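Local coordinates for ribosomal protein uL16 3-hydroxylase (Escherichia coli, PDB 4CCL) that hydroxylates an arginine of ribosomal protein uL16 at its C3 atom, using iron(II), 2-oxoglutarate and dioxygen, and acts as a homodimer, at residues Q18-V23 / V144-Q149; P37-G42 / H88-T93; R98-L103 / D130-Q135; S114-G119 / G138-R143; H153-H156 / L160-D163. All blocks are in the same frame, centred on the assembly; numbering follows the deposited sequence.

The five contacts frame the JmjC double-stranded beta-helix. Contact 1 joins edge strand 22-24 of the larger sheet to strand 140-145 of the smaller one. Contact 4 lies on strand 140-145 too, centres 20 Å away, and faces strand 108-116 across the inferred substrate pocket. Contact 3 covers the outer side of strand 131-135; Ile133, pointing the other way, packs on Trp142 of contact 4. Contact 2 is a weak surface link between helix 37-45 and the start of helix 91-94, and its Pro37 and Leu40 touch Phe115 of contact 4. Contact 5 is a hairpin near the metal site, following contact 1 in sequence. Contacts 2, 3 and 4 are nested within the chain loop that contact 1 closes, so residues distant in sequence meet around one barrel.

Contact 1 of 5, residues Q18-V23 / V144-Q149; sequences QKRPVV and VGEKLQ
Across the two sheets of the JmjC double-stranded beta-helix, Arg20 and Pro21, which lead into edge strand 22-24 of the larger sheet, meet Val144 of strand 140-145 in the smaller one and Glu146 in the chain that follows. Arginine and glutamate suit the exposed side, where they form a two-pronged, end-on salt bridge. Arg20 NH2 reaches Glu146 OE1 at 2.9 Å, almost straight, on the syn lone pair and in the guanidinium plane. Arg20 NH1 gives a more bent bond to Glu146 OE2 at 3.0 Å, and the two flat groups are tilted 32° apart. Glu146 CG stands anti to the backbone N (chi1 -172°), and a bend at chi2 then lets OE2 also accept from Lys147 N at 2.9 Å, which should restrain the carboxylate. Deeper in, the Pro21 ring offers CG to Val144 CG1 at 4.2 Å, a loose apolar contact between compact side chains, with Val144 also resting on Leu179. Charge outside and aliphatic carbon inside close the seam between sheets of a cupin-type barrel.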
# COMPACT_ATOMS: atom_id res chain seq x y z
N GLN B 18 -15.85 -11.98 -23.14
CA GLN B 18 -16.27 -11.08 -22.06
C GLN B 18 -17.74 -10.67 -22.16
O GLN B 18 -18.14 -9.64 -21.62
CB GLN B 18 -15.37 -9.83 -22.03
CG GLN B 18 -14.01 -10.06 -21.40
CD GLN B 18 -13.98 -9.70 -19.93
OE1 GLN B 18 -14.49 -8.65 -19.53
NE2 GLN B 18 -13.40 -10.57 -19.12
N LYS B 19 -18.54 -11.48 -22.85
CA LYS B 19 -19.96 -11.18 -23.01
C LYS B 19 -20.86 -12.37 -22.69
O LYS B 19 -21.58 -12.37 -21.69
CB LYS B 19 -20.24 -10.69 -24.43
CG LYS B 19 -19.37 -9.52 -24.86
CD LYS B 19 -19.64 -9.12 -26.30
CE LYS B 19 -18.52 -8.23 -26.83
NZ LYS B 19 -17.24 -9.00 -26.96
N ARG B 20 -20.80 -13.40 -23.54
CA ARG B 20 -21.67 -14.56 -23.43
C ARG B 20 -20.88 -15.85 -23.53
O ARG B 20 -19.88 -15.92 -24.25
CB ARG B 20 -22.72 -14.54 -24.55
CG ARG B 20 -23.51 -13.24 -24.66
CD ARG B 20 -24.30 -12.96 -23.40
NE ARG B 20 -25.34 -13.96 -23.16
CZ ARG B 20 -26.07 -14.02 -22.06
NH1 ARG B 20 -25.87 -13.15 -21.08
NH2 ARG B 20 -27.00 -14.96 -21.93
N PRO B 21 -21.31 -16.89 -22.80
CA PRO B 21 -20.67 -18.20 -22.90
C PRO B 21 -21.06 -18.96 -24.15
O PRO B 21 -22.14 -18.75 -24.70
CB PRO B 21 -21.18 -18.93 -21.65
CG PRO B 21 -22.50 -18.31 -21.38
CD PRO B 21 -22.36 -16.86 -21.76
N VAL B 22 -20.18 -19.85 -24.61
CA VAL B 22 -20.51 -20.72 -25.73
C VAL B 22 -19.96 -22.12 -25.53
O VAL B 22 -19.01 -22.33 -24.79
CB VAL B 22 -19.96 -20.20 -27.08
CG1 VAL B 22 -21.09 -19.97 -28.07
CG2 VAL B 22 -19.12 -18.95 -26.89
N VAL B 23 -20.59 -23.08 -26.19
CA VAL B 23 -19.98 -24.39 -26.36
C VAL B 23 -19.41 -24.42 -27.77
O VAL B 23 -20.14 -24.27 -28.75
CB VAL B 23 -20.99 -25.53 -26.21
CG1 VAL B 23 -20.32 -26.87 -26.52
CG2 VAL B 23 -21.57 -25.54 -24.81
N VAL B 144 -24.39 -24.14 -17.51
CA VAL B 144 -24.10 -22.74 -17.25
C VAL B 144 -25.40 -21.97 -17.11
O VAL B 144 -26.29 -22.08 -17.95
CB VAL B 144 -23.27 -22.10 -18.38
CG1 VAL B 144 -22.78 -20.72 -17.96
CG2 VAL B 144 -22.10 -22.99 -18.76
N GLY B 145 -25.52 -21.19 -16.04
CA GLY B 145 -26.71 -20.39 -15.81
C GLY B 145 -26.53 -18.96 -16.28
O GLY B 145 -25.42 -18.54 -16.62
N GLU B 146 -27.62 -18.20 -16.29
CA GLU B 146 -27.57 -16.80 -16.66
C GLU B 146 -26.77 -16.05 -15.59
O GLU B 146 -26.65 -16.51 -14.46
CB GLU B 146 -28.98 -16.23 -16.79
CG GLU B 146 -29.06 -14.82 -17.37
CD GLU B 146 -28.30 -14.69 -18.67
OE1 GLU B 146 -28.87 -15.02 -19.74
OE2 GLU B 146 -27.13 -14.24 -18.64
N LYS B 147 -26.24 -14.88 -15.95
CA LYS B 147 -25.39 -14.14 -15.05
C LYS B 147 -26.28 -13.20 -14.24
O LYS B 147 -26.84 -12.24 -14.77
CB LYS B 147 -24.37 -13.34 -15.85
CG LYS B 147 -23.57 -12.31 -15.07
CD LYS B 147 -22.90 -11.36 -16.05
CE LYS B 147 -21.78 -10.55 -15.41
NZ LYS B 147 -21.07 -9.74 -16.43
N LEU B 148 -26.39 -13.50 -12.95
CA LEU B 148 -27.30 -12.80 -12.06
C LEU B 148 -26.66 -12.80 -10.68
O LEU B 148 -25.93 -13.73 -10.33
CB LEU B 148 -28.64 -13.53 -11.98
CG LEU B 148 -29.38 -13.89 -13.28
CD1 LEU B 148 -30.51 -14.86 -12.99
CD2 LEU B 148 -29.91 -12.64 -13.96
N GLN B 149 -26.93 -11.77 -9.89
CA GLN B 149 -26.38 -11.68 -8.55
C GLN B 149 -26.91 -12.82 -7.68
O GLN B 149 -28.12 -13.02 -7.58
CB GLN B 149 -26.73 -10.33 -7.92
CG GLN B 149 -25.97 -10.01 -6.65

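Contact 2 of 5, residues P37-G42 / H88-T93; sequences PDELAG and HWHEPT
Glu39 and His90 supply all of the surface buried here, one reaching from helix 37-45 and the other standing just before helix 91-94. Glu39 is extended beyond CG and brings OE1 to within 3.3 Å of His90 NE2; with an N-H...O angle of 130° this is a weak hydrogen bond. The two side chains cross at about a right angle, carboxylate and imidazole planes 61° apart, and OE1 comes in obliquely to the ring. His90 is the N-cap residue. Its CG lies anti to the backbone N (chi1 -154°), and the ring folds forward over the start of the helix, where ND1 takes a weak bond from Thr93 N at 3.4 Å and pairs with Thr93 OG1 at 3.1 Å. Pro92 CD sits over one face of the His90 ring toward the rim, 3.5 Å above the plane. Histidine suits this place because its two nitrogens can serve a cap and a carboxylate at once. On the surface and well bent, the Glu39 bond is probably a modest link between the helices, one that would tend to keep a hydrogen on NE2.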
# COMPACT_ATOMS: atom_id res chain seq x y z
N PRO B 37 -4.24 -39.67 -16.84
CA PRO B 37 -4.65 -39.60 -15.43
C PRO B 37 -3.56 -40.08 -14.47
O PRO B 37 -3.44 -39.57 -13.36
CB PRO B 37 -5.85 -40.56 -15.38
CG PRO B 37 -6.42 -40.51 -16.75
CD PRO B 37 -5.24 -40.38 -17.67
N ASP B 38 -2.78 -41.06 -14.92
CA ASP B 38 -1.66 -41.58 -14.14
C ASP B 38 -0.57 -40.53 -13.97
O ASP B 38 -0.13 -40.25 -12.85
CB ASP B 38 -1.09 -42.84 -14.80
CG ASP B 38 -1.93 -44.07 -14.52
OD1 ASP B 38 -2.61 -44.10 -13.47
OD2 ASP B 38 -1.91 -45.01 -15.35
N GLU B 39 -0.12 -39.97 -15.09
CA GLU B 39 0.91 -38.93 -15.08
C GLU B 39 0.45 -37.75 -14.23
O GLU B 39 1.26 -37.12 -13.55
CB GLU B 39 1.20 -38.45 -16.51
CG GLU B 39 1.57 -39.53 -17.51
CD GLU B 39 1.64 -39.00 -18.93
OE1 GLU B 39 2.41 -38.05 -19.18
OE2 GLU B 39 0.91 -39.52 -19.80
N LEU B 40 -0.85 -37.48 -14.27
CA LEU B 40 -1.44 -36.41 -13.49
C LEU B 40 -1.43 -36.72 -12.00
O LEU B 40 -1.19 -35.84 -11.18
CB LEU B 40 -2.88 -36.15 -13.95
CG LEU B 40 -3.60 -34.98 -13.27
CD1 LEU B 40 -2.93 -33.66 -13.62
CD2 LEU B 40 -5.07 -34.94 -13.67
N ALA B 41 -1.69 -37.98 -11.66
CA ALA B 41 -1.68 -38.40 -10.26
C ALA B 41 -0.27 -38.30 -9.69
O ALA B 41 -0.05 -37.73 -8.61
CB ALA B 41 -2.22 -39.82 -10.13
N GLY B 42 0.69 -38.85 -10.43
CA GLY B 42 2.09 -38.76 -10.06
C GLY B 42 2.52 -37.31 -9.92
O GLY B 42 3.28 -36.96 -9.02
N HIS B 88 3.37 -25.75 -16.23
CA HIS B 88 4.67 -25.53 -15.61
C HIS B 88 5.50 -26.81 -15.62
O HIS B 88 6.67 -26.80 -15.98
CB HIS B 88 4.51 -25.00 -14.18
CG HIS B 88 3.90 -23.63 -14.09
ND1 HIS B 88 3.93 -22.88 -12.94
CD2 HIS B 88 3.25 -22.89 -15.02
CE1 HIS B 88 3.32 -21.73 -13.16
NE2 HIS B 88 2.90 -21.71 -14.41
N TRP B 89 4.89 -27.92 -15.19
CA TRP B 89 5.61 -29.17 -15.01
C TRP B 89 5.54 -30.16 -16.18
O TRP B 89 6.20 -31.20 -16.15
CB TRP B 89 5.12 -29.85 -13.73
CG TRP B 89 4.70 -28.85 -12.69
CD1 TRP B 89 3.45 -28.34 -12.49
CD2 TRP B 89 5.55 -28.22 -11.73
NE1 TRP B 89 3.46 -27.44 -11.45
CE2 TRP B 89 4.75 -27.35 -10.96
CE3 TRP B 89 6.91 -28.30 -11.42
CZ2 TRP B 89 5.25 -26.57 -9.92
CZ3 TRP B 89 7.42 -27.54 -10.39
CH2 TRP B 89 6.59 -26.68 -9.65
N HIS B 90 4.75 -29.84 -17.20
CA HIS B 90 4.55 -30.74 -18.34
C HIS B 90 4.58 -29.96 -19.66
O HIS B 90 3.75 -29.07 -19.86
CB HIS B 90 3.22 -31.48 -18.19
CG HIS B 90 3.17 -32.80 -18.90
ND1 HIS B 90 2.37 -33.03 -20.00
CD2 HIS B 90 3.80 -33.98 -18.65
CE1 HIS B 90 2.52 -34.28 -20.40
NE2 HIS B 90 3.38 -34.88 -19.60
N GLU B 91 5.52 -30.28 -20.54
CA GLU B 91 5.63 -29.59 -21.84
C GLU B 91 4.46 -29.87 -22.80
O GLU B 91 3.90 -28.92 -23.39
CB GLU B 91 6.98 -29.87 -22.53
CG GLU B 91 8.19 -29.17 -21.93
CD GLU B 91 9.42 -29.31 -22.82
OE1 GLU B 91 9.27 -29.36 -24.05
OE2 GLU B 91 10.55 -29.38 -22.27
N PRO B 92 4.08 -31.15 -22.98
CA PRO B 92 2.95 -31.43 -23.87
C PRO B 92 1.67 -30.70 -23.46
O PRO B 92 0.89 -30.29 -24.31
CB PRO B 92 2.76 -32.94 -23.72
CG PRO B 92 4.11 -33.45 -23.41
CD PRO B 92 4.73 -32.40 -22.53
N THR B 93 1.48 -30.52 -22.15
CA THR B 93 0.35 -29.76 -21.65
C THR B 93 0.53 -28.29 -21.99
O THR B 93 -0.42 -27.61 -22.38
CB THR B 93 0.16 -29.94 -20.13
OG1 THR B 93 -0.19 -31.31 -19.85
CG2 THR B 93 -0.95 -29.04 -19.62

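Contact 3 of 5, residues R98-L103 / D130-Q135; sequences RPFREL and DVFIIQ
One face of the Phe132 ring receives Phe100 CE1, which lies 3.6 Å above its plane and offset toward the rim, while Leu103 CD1 comes in obliquely at Phe132 CE1, 3.9 Å away. The rings of Phe100 and Phe132 overlap from opposed directions with planes 48° apart, too tilted for a parallel stack and too shallow for a T-shaped pair. This is the outer layer of the JmjC double-stranded beta-helix: strand 131-135 of the larger sheet turns Phe132 and Ile134 toward the 3-10 turn at 98-100 and the loop after it, whereas the intervening Ile133 points toward the other face and strand 140-145. Large apolar side chains suit a layer where all four touching residues are buried and no hydrogen bond crosses. Phe100 CG lies beside the backbone N (chi1 -66°), a setting that sends the ring from the turn down onto the sheet. Further neighbours close in around Phe132, whose ring also meets those of Phe12 and Tyr180, and Leu103 packs on Trp9 and Leu13 of helix 9-15. An alanine in place of Phe132 is likely to open a gap under Phe100 and Leu103 and leave the Phe100 ring freer to turn. On the other side of the ring from CE1, Phe100 CE2 touches Ile134 CD1 at 4.3 Å.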
# COMPACT_ATOMS: atom_id res chain seq x y z
N ARG B 98 -0.68 -22.55 -26.54
CA ARG B 98 -0.33 -21.85 -27.79
C ARG B 98 -1.47 -21.37 -28.70
O ARG B 98 -1.42 -20.25 -29.20
CB ARG B 98 0.70 -22.66 -28.60
CG ARG B 98 2.13 -22.52 -28.10
CD ARG B 98 3.13 -23.20 -29.04
NE ARG B 98 3.21 -24.64 -28.83
CZ ARG B 98 3.09 -25.55 -29.79
NH1 ARG B 98 2.88 -25.17 -31.05
NH2 ARG B 98 3.19 -26.84 -29.51
N PRO B 99 -2.51 -22.20 -28.93
CA PRO B 99 -3.61 -21.73 -29.79
C PRO B 99 -4.34 -20.50 -29.26
O PRO B 99 -5.04 -19.83 -30.03
CB PRO B 99 -4.56 -22.94 -29.81
CG PRO B 99 -3.69 -24.11 -29.57
CD PRO B 99 -2.64 -23.64 -28.62
N PHE B 100 -4.20 -20.19 -27.98
CA PHE B 100 -4.95 -19.11 -27.36
C PHE B 100 -4.24 -17.76 -27.39
O PHE B 100 -4.70 -16.79 -26.80
CB PHE B 100 -5.38 -19.49 -25.94
CG PHE B 100 -6.36 -20.63 -25.90
CD1 PHE B 100 -7.72 -20.41 -26.05
CD2 PHE B 100 -5.91 -21.93 -25.73
CE1 PHE B 100 -8.61 -21.46 -26.02
CE2 PHE B 100 -6.81 -22.99 -25.70
CZ PHE B 100 -8.16 -22.75 -25.84
N ARG B 101 -3.11 -17.71 -28.08
CA ARG B 101 -2.35 -16.48 -28.24
C ARG B 101 -3.08 -15.41 -29.07
O ARG B 101 -2.62 -14.27 -29.17
CB ARG B 101 -0.97 -16.77 -28.83
CG ARG B 101 -0.09 -17.57 -27.89
CD ARG B 101 1.37 -17.12 -27.95
NE ARG B 101 2.17 -17.22 -26.72
CZ ARG B 101 2.04 -18.10 -25.72
NH1 ARG B 101 1.10 -19.03 -25.70
NH2 ARG B 101 2.89 -18.02 -24.70
N GLU B 102 -4.21 -15.79 -29.66
CA GLU B 102 -5.11 -14.81 -30.28
C GLU B 102 -5.65 -13.83 -29.25
O GLU B 102 -6.21 -12.78 -29.60
CB GLU B 102 -6.25 -15.52 -31.01
CG GLU B 102 -5.80 -16.35 -32.21
CD GLU B 102 -5.28 -15.49 -33.35
OE1 GLU B 102 -5.57 -14.28 -33.37
OE2 GLU B 102 -4.58 -16.04 -34.23
N LEU B 103 -5.48 -14.17 -27.98
CA LEU B 103 -5.80 -13.30 -26.86
C LEU B 103 -4.48 -12.94 -26.19
O LEU B 103 -3.52 -13.71 -26.27
CB LEU B 103 -6.72 -14.04 -25.87
CG LEU B 103 -8.17 -14.25 -26.31
CD1 LEU B 103 -8.84 -15.35 -25.49
CD2 LEU B 103 -8.95 -12.95 -26.21
N ASP B 130 -12.39 -15.19 -17.07
CA ASP B 130 -12.76 -15.96 -18.25
C ASP B 130 -12.07 -17.32 -18.18
O ASP B 130 -10.99 -17.45 -17.60
CB ASP B 130 -12.33 -15.23 -19.51
CG ASP B 130 -12.83 -13.81 -19.57
OD1 ASP B 130 -12.18 -12.92 -18.97
OD2 ASP B 130 -13.89 -13.57 -20.20
N VAL B 131 -12.69 -18.33 -18.78
CA VAL B 131 -12.09 -19.65 -18.83
C VAL B 131 -12.51 -20.41 -20.09
O VAL B 131 -13.64 -20.26 -20.56
CB VAL B 131 -12.42 -20.48 -17.55
CG1 VAL B 131 -13.90 -20.82 -17.49
CG2 VAL B 131 -11.56 -21.74 -17.48
N PHE B 132 -11.59 -21.20 -20.64
CA PHE B 132 -11.94 -22.14 -21.69
C PHE B 132 -11.82 -23.54 -21.12
O PHE B 132 -10.75 -23.94 -20.67
CB PHE B 132 -11.00 -21.99 -22.90
CG PHE B 132 -11.24 -20.74 -23.70
CD1 PHE B 132 -10.61 -19.56 -23.36
CD2 PHE B 132 -12.07 -20.76 -24.81
CE1 PHE B 132 -10.81 -18.41 -24.10
CE2 PHE B 132 -12.28 -19.62 -25.56
CZ PHE B 132 -11.65 -18.44 -25.20
N ILE B 133 -12.91 -24.30 -21.13
CA ILE B 133 -12.87 -25.64 -20.57
C ILE B 133 -12.89 -26.69 -21.68
O ILE B 133 -13.90 -26.88 -22.36
CB ILE B 133 -14.02 -25.89 -19.58
CG1 ILE B 133 -14.00 -24.82 -18.48
CG2 ILE B 133 -13.90 -27.28 -18.98
CD1 ILE B 133 -15.20 -24.87 -17.55
N ILE B 134 -11.76 -27.37 -21.84
CA ILE B 134 -11.55 -28.32 -22.92
C ILE B 134 -11.83 -29.74 -22.45
O ILE B 134 -11.23 -30.22 -21.49
CB ILE B 134 -10.10 -28.26 -23.43
CG1 ILE B 134 -9.72 -26.83 -23.81
CG2 ILE B 134 -9.90 -29.21 -24.60
CD1 ILE B 134 -8.23 -26.61 -23.94
N GLN B 135 -12.75 -30.42 -23.13
CA GLN B 135 -13.04 -31.81 -22.82
C GLN B 135 -11.97 -32.73 -23.38
O GLN B 135 -11.66 -32.69 -24.58
CB GLN B 135 -14.42 -32.21 -23.35
CG GLN B 135 -14.78 -33.67 -23.10
CD GLN B 135 -14.97 -33.98 -21.62
OE1 GLN B 135 -15.63 -33.24 -20.90
NE2 GLN B 135 -14.37 -35.08 -21.17

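Contact 4 of 5, residues S114-G119 / G138-R143; sequences SFSVPG and GRRRWR. With SO4 (sulfate ion), chain L.
Arg140, on strand 140-145, reaches toward Ser114 and Ser116 of strand 108-116 and ends at a sulfate. Its CB leaves the backbone without pointing at the serines. CG packs against Gln135 OE1, and CD comes 4.0 Å from Ser116 OG. A bend at chi3 (84°) then turns the guanidinium so that Ser116 OG lies over one face, 3.2 Å from NE but at too poor an angle to bond. At the tip, NH1 donates to sulfate O3 at 2.7 Å, nearly straight, with the sulfur in the guanidinium plane, and also bonds Asn197. Ser114 OG, small enough to sit beside the anion, donates to sulfate O1 at 2.8 Å. The Trp142 ring meets the sulfate at its rim, CZ2 3.5 Å from O3, with O2 near the ring plane. An alanine here would probably leave the sulfate without the charged donor at O3, and Asn197 short of one hydrogen-bond donor. The sulfate probably comes from the crystallisation liquor; the buried arginine-serine grip is consistent with the inferred substrate site, as in 2-oxoglutarate oxygenases where such a pair binds the cosubstrate's far carboxylate.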
# COMPACT_ATOMS: atom_id res chain seq x y z
N SER B 114 -8.38 -31.24 -14.44
CA SER B 114 -9.15 -32.02 -13.49
C SER B 114 -9.47 -33.41 -14.03
O SER B 114 -9.87 -33.56 -15.18
CB SER B 114 -10.45 -31.30 -13.10
OG SER B 114 -11.38 -31.29 -14.17
N PHE B 115 -9.26 -34.43 -13.19
CA PHE B 115 -9.71 -35.78 -13.51
C PHE B 115 -10.86 -36.15 -12.60
O PHE B 115 -10.74 -36.09 -11.38
CB PHE B 115 -8.58 -36.80 -13.36
CG PHE B 115 -9.04 -38.23 -13.43
CD1 PHE B 115 -9.38 -38.81 -14.64
CD2 PHE B 115 -9.13 -39.00 -12.28
CE1 PHE B 115 -9.80 -40.12 -14.71
CE2 PHE B 115 -9.55 -40.31 -12.34
CZ PHE B 115 -9.89 -40.88 -13.55
N SER B 116 -11.99 -36.54 -13.19
CA SER B 116 -13.16 -36.90 -12.40
C SER B 116 -13.76 -38.25 -12.77
O SER B 116 -13.97 -38.55 -13.95
CB SER B 116 -14.22 -35.80 -12.50
OG SER B 116 -14.47 -35.44 -13.85
N VAL B 117 -14.03 -39.06 -11.76
CA VAL B 117 -14.79 -40.30 -11.92
C VAL B 117 -16.26 -39.90 -11.94
O VAL B 117 -16.58 -38.77 -11.55
CB VAL B 117 -14.50 -41.26 -10.76
CG1 VAL B 117 -13.03 -41.62 -10.73
CG2 VAL B 117 -14.92 -40.62 -9.45
N PRO B 118 -17.16 -40.78 -12.41
CA PRO B 118 -18.58 -40.41 -12.54
C PRO B 118 -19.18 -39.81 -11.27
O PRO B 118 -19.00 -40.34 -10.18
CB PRO B 118 -19.26 -41.75 -12.84
CG PRO B 118 -18.23 -42.51 -13.58
CD PRO B 118 -16.90 -42.12 -12.99
N GLY B 119 -19.89 -38.69 -11.43
CA GLY B 119 -20.43 -37.95 -10.31
C GLY B 119 -19.43 -36.96 -9.74
O GLY B 119 -19.79 -36.05 -9.00
N GLY B 138 -13.21 -39.19 -22.13
CA GLY B 138 -14.43 -39.34 -21.36
C GLY B 138 -15.47 -38.30 -21.70
O GLY B 138 -15.39 -37.64 -22.74
N ARG B 139 -16.47 -38.16 -20.83
CA ARG B 139 -17.54 -37.19 -21.04
C ARG B 139 -18.01 -36.55 -19.73
O ARG B 139 -18.00 -37.19 -18.68
CB ARG B 139 -18.73 -37.83 -21.75
CG ARG B 139 -18.48 -38.21 -23.20
CD ARG B 139 -19.75 -38.65 -23.90
NE ARG B 139 -20.49 -39.65 -23.14
CZ ARG B 139 -21.70 -39.44 -22.63
NH1 ARG B 139 -22.31 -38.28 -22.81
NH2 ARG B 139 -22.30 -40.40 -21.94
N ARG B 140 -18.42 -35.29 -19.82
CA ARG B 140 -18.99 -34.60 -18.67
C ARG B 140 -20.24 -33.85 -19.08
O ARG B 140 -20.38 -33.41 -20.23
CB ARG B 140 -18.00 -33.61 -18.07
CG ARG B 140 -16.66 -34.21 -17.72
CD ARG B 140 -15.80 -33.24 -16.93
NE ARG B 140 -16.12 -33.26 -15.51
CZ ARG B 140 -15.73 -32.33 -14.65
NH1 ARG B 140 -15.04 -31.28 -15.08
NH2 ARG B 140 -16.05 -32.43 -13.37
N ARG B 141 -21.16 -33.71 -18.14
CA ARG B 141 -22.29 -32.83 -18.31
C ARG B 141 -21.90 -31.47 -17.75
O ARG B 141 -21.53 -31.35 -16.58
CB ARG B 141 -23.51 -33.37 -17.57
CG ARG B 141 -24.75 -32.50 -17.68
CD ARG B 141 -25.88 -33.07 -16.85
NE ARG B 141 -27.10 -32.28 -16.93
CZ ARG B 141 -28.19 -32.53 -16.23
NH1 ARG B 141 -28.22 -33.56 -15.39
NH2 ARG B 141 -29.26 -31.76 -16.35
N TRP B 142 -21.97 -30.45 -18.60
CA TRP B 142 -21.71 -29.08 -18.22
C TRP B 142 -22.97 -28.23 -18.31
O TRP B 142 -23.75 -28.32 -19.26
CB TRP B 142 -20.60 -28.46 -19.07
CG TRP B 142 -19.23 -28.73 -18.52
CD1 TRP B 142 -18.34 -29.65 -18.97
CD2 TRP B 142 -18.62 -28.08 -17.40
NE1 TRP B 142 -17.20 -29.61 -18.20
CE2 TRP B 142 -17.35 -28.67 -17.25
CE3 TRP B 142 -19.02 -27.07 -16.53
CZ2 TRP B 142 -16.48 -28.25 -16.23
CZ3 TRP B 142 -18.15 -26.67 -15.53
CH2 TRP B 142 -16.89 -27.27 -15.39
N ARG B 143 -23.15 -27.41 -17.28
CA ARG B 143 -24.29 -26.53 -17.14
C ARG B 143 -23.83 -25.12 -16.81
O ARG B 143 -22.96 -24.92 -15.96
CB ARG B 143 -25.24 -27.05 -16.05
CG ARG B 143 -25.82 -28.43 -16.35
CD ARG B 143 -26.69 -28.95 -15.21
NE ARG B 143 -27.89 -28.13 -15.02
CZ ARG B 143 -28.06 -27.26 -14.03
NH1 ARG B 143 -27.10 -27.09 -13.13
NH2 ARG B 143 -29.18 -26.56 -13.94
S SO4 L . -13.47 -28.57 -13.25
O1 SO4 L . -12.68 -28.86 -14.45
O2 SO4 L . -13.63 -27.13 -13.11
O3 SO4 L . -14.79 -29.18 -13.36
O4 SO4 L . -12.77 -29.11 -12.09

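Contact 5 of 5, residues H153-H156 / L160-D163; sequences HCPH and LQVD
His153 and Gln161 form an antiparallel hydrogen-bonded pair in a short beta-hairpin, His153 N giving to Gln161 O at 2.7 Å and Gln161 N to His153 O at 3.0 Å. The two side chains lie on the same face of the hairpin. His153 CG sits between the backbone N and the carbonyl carbon (chi1 86°), which folds the imidazole over its strand partner: Gln161 CB packs on one ring face, 4.3 Å from the centroid, a CH-pi contact. At the ring's edge ND1 gives a weak bond to Asp163 OD1 at 3.4 Å. Gln161 runs on extended past Pro155 CG and ends with NE2 bonded to Val122 O; the nearest atoms of the Gln161 and His125 side chains, the latter an iron ligand, are about 5 Å apart. A flexible polar chain suits this buried reach. Beside the pair, Cys154 SG touches Leu160 CD1 at 3.8 Å. Two backbone bonds thus set the register, while the ring's face and edge are used separately; the aspartate would tend to keep a hydrogen on ND1, and the glutamine links the hairpin to the loop before His125.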
# COMPACT_ATOMS: atom_id res chain seq x y z
N HIS B 153 -22.15 -19.62 -1.02
CA HIS B 153 -22.21 -20.38 0.23
C HIS B 153 -21.05 -21.37 0.32
O HIS B 153 -20.39 -21.66 -0.68
CB HIS B 153 -23.58 -21.06 0.41
CG HIS B 153 -23.69 -22.41 -0.25
ND1 HIS B 153 -24.46 -22.63 -1.37
CD2 HIS B 153 -23.15 -23.61 0.09
CE1 HIS B 153 -24.38 -23.91 -1.71
NE2 HIS B 153 -23.59 -24.52 -0.84
N CYS B 154 -20.80 -21.86 1.53
CA CYS B 154 -19.61 -22.68 1.77
C CYS B 154 -19.93 -24.05 2.42
O CYS B 154 -20.06 -24.14 3.64
CB CYS B 154 -18.60 -21.91 2.63
SG CYS B 154 -17.95 -20.40 1.88
N PRO B 155 -20.11 -25.10 1.59
CA PRO B 155 -20.29 -26.49 2.04
C PRO B 155 -19.04 -26.96 2.77
O PRO B 155 -19.09 -27.88 3.60
CB PRO B 155 -20.44 -27.28 0.73
CG PRO B 155 -20.70 -26.25 -0.32
CD PRO B 155 -20.01 -25.01 0.13
N HIS B 156 -17.93 -26.32 2.45
CA HIS B 156 -16.65 -26.52 3.11
C HIS B 156 -16.00 -25.14 3.19
O HIS B 156 -16.21 -24.31 2.30
CB HIS B 156 -15.79 -27.47 2.27
CG HIS B 156 -14.60 -28.01 2.99
ND1 HIS B 156 -14.57 -29.26 3.56
CD2 HIS B 156 -13.38 -27.46 3.22
CE1 HIS B 156 -13.39 -29.47 4.12
NE2 HIS B 156 -12.65 -28.39 3.93
N LEU B 160 -15.90 -23.00 -2.50
CA LEU B 160 -16.93 -22.01 -2.81
C LEU B 160 -18.00 -22.54 -3.77
O LEU B 160 -17.68 -23.14 -4.79
CB LEU B 160 -16.32 -20.74 -3.40
CG LEU B 160 -16.10 -19.55 -2.46
CD1 LEU B 160 -17.38 -19.18 -1.72
CD2 LEU B 160 -14.97 -19.85 -1.49
N GLN B 161 -19.26 -22.29 -3.43
CA GLN B 161 -20.37 -22.71 -4.27
C GLN B 161 -21.51 -21.70 -4.27
O GLN B 161 -21.56 -20.80 -3.42
CB GLN B 161 -20.91 -24.07 -3.81
CG GLN B 161 -20.05 -25.25 -4.23
CD GLN B 161 -20.68 -26.59 -3.87
OE1 GLN B 161 -21.78 -26.64 -3.33
NE2 GLN B 161 -19.98 -27.68 -4.19
N VAL B 162 -22.42 -21.84 -5.22
CA VAL B 162 -23.64 -21.06 -5.24
C VAL B 162 -24.83 -21.99 -5.13
O VAL B 162 -24.68 -23.21 -5.10
CB VAL B 162 -23.77 -20.24 -6.54
CG1 VAL B 162 -22.63 -19.23 -6.65
CG2 VAL B 162 -23.80 -21.16 -7.75
N ASP B 163 -26.03 -21.42 -5.08
CA ASP B 163 -27.25 -22.22 -5.07
C ASP B 163 -27.48 -22.76 -6.47
O ASP B 163 -27.01 -22.18 -7.45
CB ASP B 163 -28.44 -21.37 -4.60
CG ASP B 163 -28.23 -20.78 -3.22
OD1 ASP B 163 -27.35 -21.28 -2.48
OD2 ASP B 163 -28.93 -19.80 -2.88